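Type III Pentaketide Synthase (PDB 3EUO) probably acts as an acyltransferase of the chalcone and stilbene synthase family, a fungal type III polyketide synthase that builds pentaketides. Local coordinates at residues L1-G9 against P221-W229. Residues are numbered along the deposited sequence; the frame is centred on the assembly and turned at random.
Sequences LGLSITGLG and PAIYDLLGW
Ile5 sits opposite both Ile223 and Tyr224 in a classic beta bulge, where strands 4-11 and 224-233 meet antiparallel in the nine-stranded mixed sheet of this thiolase-like fold. Strand 204-211 flanks the first on its other edge and 370-378 the second, consistent with a join between the N- and C-terminal parts of the chain. Ile5 O takes two donors at the bulge, Ile223 N at 2.8 Å, nearly along the C=O axis, and Tyr224 N in a weak bond of 3.3 Å. Ile5 N donates to Tyr224 O at 2.7 Å, so both the N-H and the carbonyl of Ile5 are used across the pair.

Two residues along, Leu226 N reaches Leu3 O at 2.8 Å, but from well above the carbonyl plane, 41° out of it. Water continues the pairing beyond that point: one molecule accepts from Leu3 N and sits within hydrogen-bonding distance of Leu226 O. A second, beside the Leu226 N to Leu3 O bond, bridges Leu3 O and, weakly, Asp225 OD1. That carboxylate oxygen also forms a salt bridge with Arg379. Back at the bulge end, a third water donates to Thr6 O and weakly to Pro221 O, while Tyr224 OH finds its partner in Leu339 O.

The apolar contacts are spread along the pair. Leu3 CD1 meets the edge of the Trp229 indole near its plane, 3.8 Å from CH2, and the two side chains cross at about a right angle; Arg163 of the second subunit packs on Trp229 and Leu1. Near the bulge, Leu8 CD2 sits at the edge of the Tyr224 ring, near its plane, 4.3 Å from CE2, while Leu8 CD1 rests 3.8 Å from Ile223 CG2.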
loop_
_atom_site.group_PDB
_atom_site.type_symbol
_atom_site.label_atom_id
_atom_site.label_comp_id
_atom_site.label_asym_id
_atom_site.label_seq_id
_atom_site.Cartn_x
_atom_site.Cartn_y
_atom_site.Cartn_z
ATOM N N LEU A 1 -16.110 7.433 20.070
ATOM C CA LEU A 1 -14.759 7.268 19.446
ATOM C C LEU A 1 -14.125 8.616 19.085
ATOM O O LEU A 1 -12.906 8.705 18.900
ATOM C CB LEU A 1 -14.849 6.367 18.210
ATOM C CG LEU A 1 -15.370 4.945 18.437
ATOM C CD1 LEU A 1 -15.536 4.216 17.107
ATOM C CD2 LEU A 1 -14.460 4.152 19.385
ATOM N N GLY A 2 -14.957 9.655 18.984
ATOM C CA GLY A 2 -14.500 11.008 18.648
ATOM C C GLY A 2 -13.934 11.154 17.245
ATOM O O GLY A 2 -13.076 12.008 17.002
ATOM N N LEU A 3 -14.419 10.325 16.322
ATOM C CA LEU A 3 -13.950 10.342 14.937
ATOM C C LEU A 3 -14.974 11.049 14.066
ATOM O O LEU A 3 -16.155 10.676 14.067
ATOM C CB LEU A 3 -13.726 8.915 14.422
ATOM C CG LEU A 3 -12.718 8.054 15.181
ATOM C CD1 LEU A 3 -12.761 6.616 14.702
ATOM C CD2 LEU A 3 -11.307 8.634 15.053
ATOM N N SER A 4 -14.531 12.065 13.331
ATOM C CA SER A 4 -15.435 12.824 12.481
ATOM C C SER A 4 -14.785 13.200 11.156
ATOM O O SER A 4 -13.580 13.487 11.101
ATOM C CB SER A 4 -15.941 14.078 13.202
ATOM O OG SER A 4 -14.894 15.015 13.389
ATOM N N ILE A 5 -15.597 13.186 10.101
ATOM C CA ILE A 5 -15.190 13.681 8.785
ATOM C C ILE A 5 -15.496 15.171 8.750
ATOM O O ILE A 5 -16.659 15.572 8.772
ATOM C CB ILE A 5 -15.923 12.932 7.639
ATOM C CG1 ILE A 5 -15.503 11.452 7.607
ATOM C CG2 ILE A 5 -15.656 13.609 6.287
ATOM C CD1 ILE A 5 -16.345 10.561 6.660
ATOM N N THR A 6 -14.444 15.984 8.703
ATOM C CA THR A 6 -14.581 17.438 8.842
ATOM C C THR A 6 -14.484 18.185 7.512
ATOM O O THR A 6 -14.772 19.383 7.436
ATOM C CB THR A 6 -13.564 18.008 9.826
ATOM O OG1 THR A 6 -12.253 17.584 9.445
ATOM C CG2 THR A 6 -13.854 17.523 11.240
ATOM N N GLY A 7 -14.087 17.474 6.462
ATOM C CA GLY A 7 -14.099 18.039 5.115
ATOM C C GLY A 7 -14.111 16.942 4.073
ATOM O O GLY A 7 -13.646 15.832 4.335
ATOM N N LEU A 8 -14.658 17.254 2.901
ATOM C CA LEU A 8 -14.621 16.350 1.754
ATOM C C LEU A 8 -14.321 17.177 0.521
ATOM O O LEU A 8 -14.742 18.337 0.425
ATOM C CB LEU A 8 -15.959 15.617 1.558
ATOM C CG LEU A 8 -16.558 14.780 2.691
ATOM C CD1 LEU A 8 -17.507 15.619 3.561
ATOM C CD2 LEU A 8 -17.301 13.575 2.113
ATOM N N GLY A 9 -13.595 16.582 -0.418
ATOM C CA GLY A 9 -13.304 17.213 -1.695
ATOM C C GLY A 9 -13.274 16.193 -2.808
ATOM O O GLY A 9 -12.852 15.046 -2.609
ATOM N N PRO A 221 -17.671 22.116 14.053
ATOM C CA PRO A 221 -18.518 21.504 13.033
ATOM C C PRO A 221 -17.855 20.286 12.394
ATOM O O PRO A 221 -16.624 20.191 12.349
ATOM C CB PRO A 221 -18.681 22.616 11.986
ATOM C CG PRO A 221 -18.210 23.868 12.647
ATOM C CD PRO A 221 -17.181 23.438 13.628
ATOM N N ALA A 222 -18.677 19.353 11.935
ATOM C CA ALA A 222 -18.217 18.224 11.141
ATOM C C ALA A 222 -19.338 17.871 10.181
ATOM O O ALA A 222 -20.476 18.307 10.366
ATOM C CB ALA A 222 -17.875 17.043 12.026
ATOM N N ILE A 223 -19.015 17.107 9.143
ATOM C CA ILE A 223 -20.017 16.699 8.166
ATOM C C ILE A 223 -20.631 15.366 8.588
ATOM O O ILE A 223 -21.853 15.227 8.638
ATOM C CB ILE A 223 -19.448 16.634 6.725
ATOM C CG1 ILE A 223 -18.949 18.007 6.282
ATOM C CG2 ILE A 223 -20.514 16.205 5.748
ATOM C CD1 ILE A 223 -17.494 18.184 6.411
ATOM N N TYR A 224 -19.772 14.398 8.905
ATOM C CA TYR A 224 -20.205 13.090 9.384
ATOM C C TYR A 224 -19.374 12.715 10.595
ATOM O O TYR A 224 -18.199 13.074 10.668
ATOM C CB TYR A 224 -19.979 12.002 8.329
ATOM C CG TYR A 224 -20.685 12.187 7.005
ATOM C CD1 TYR A 224 -22.042 11.871 6.863
ATOM C CD2 TYR A 224 -19.992 12.633 5.884
ATOM C CE1 TYR A 224 -22.694 12.024 5.640
ATOM C CE2 TYR A 224 -20.635 12.783 4.649
ATOM C CZ TYR A 224 -21.986 12.474 4.539
ATOM O OH TYR A 224 -22.619 12.623 3.320
ATOM N N ASP A 225 -19.984 12.001 11.536
ATOM C CA ASP A 225 -19.235 11.295 12.574
ATOM C C ASP A 225 -19.094 9.831 12.155
ATOM O O ASP A 225 -20.048 9.230 11.662
ATOM C CB ASP A 225 -19.955 11.382 13.918
ATOM C CG ASP A 225 -20.088 12.805 14.420
ATOM O OD1 ASP A 225 -19.060 13.506 14.518
ATOM O OD2 ASP A 225 -21.224 13.221 14.719
ATOM N N LEU A 226 -17.900 9.264 12.324
ATOM C CA LEU A 226 -17.677 7.861 11.973
ATOM C C LEU A 226 -17.880 7.008 13.225
ATOM O O LEU A 226 -17.130 7.132 14.188
ATOM C CB LEU A 226 -16.278 7.661 11.373
ATOM C CG LEU A 226 -15.814 6.240 11.031
ATOM C CD1 LEU A 226 -16.801 5.500 10.126
ATOM C CD2 LEU A 226 -14.421 6.281 10.400
ATOM N N LEU A 227 -18.901 6.153 13.208
ATOM C CA LEU A 227 -19.304 5.436 14.423
ATOM C C LEU A 227 -18.784 4.013 14.500
ATOM O O LEU A 227 -18.538 3.487 15.586
ATOM C CB LEU A 227 -20.829 5.429 14.567
ATOM C CG LEU A 227 -21.529 6.794 14.625
ATOM C CD1 LEU A 227 -23.037 6.605 14.774
ATOM C CD2 LEU A 227 -20.975 7.668 15.739
ATOM N N GLY A 228 -18.642 3.376 13.349
ATOM C CA GLY A 228 -18.214 1.994 13.327
ATOM C C GLY A 228 -17.994 1.509 11.919
ATOM O O GLY A 228 -18.299 2.207 10.945
ATOM N N TRP A 229 -17.463 0.299 11.820
ATOM C CA TRP A 229 -17.083 -0.254 10.533
ATOM C C TRP A 229 -17.013 -1.760 10.614
ATOM O O TRP A 229 -16.800 -2.326 11.697
ATOM C CB TRP A 229 -15.737 0.322 10.066
ATOM C CG TRP A 229 -14.665 0.276 11.113
ATOM C CD1 TRP A 229 -13.818 -0.755 11.369
ATOM C CD2 TRP A 229 -14.331 1.315 12.044
ATOM N NE1 TRP A 229 -12.964 -0.428 12.399
ATOM C CE2 TRP A 229 -13.260 0.838 12.833
ATOM C CE3 TRP A 229 -14.835 2.601 12.288
ATOM C CZ2 TRP A 229 -12.684 1.599 13.862
ATOM C CZ3 TRP A 229 -14.260 3.363 13.310
ATOM C CH2 TRP A 229 -13.198 2.854 14.083
HETATM O O HOH W 1 -17.058 8.746 16.427
HETATM O O HOH W 2 -17.722 11.499 16.670
HETATM O O HOH W 3 -16.325 20.683 9.168
#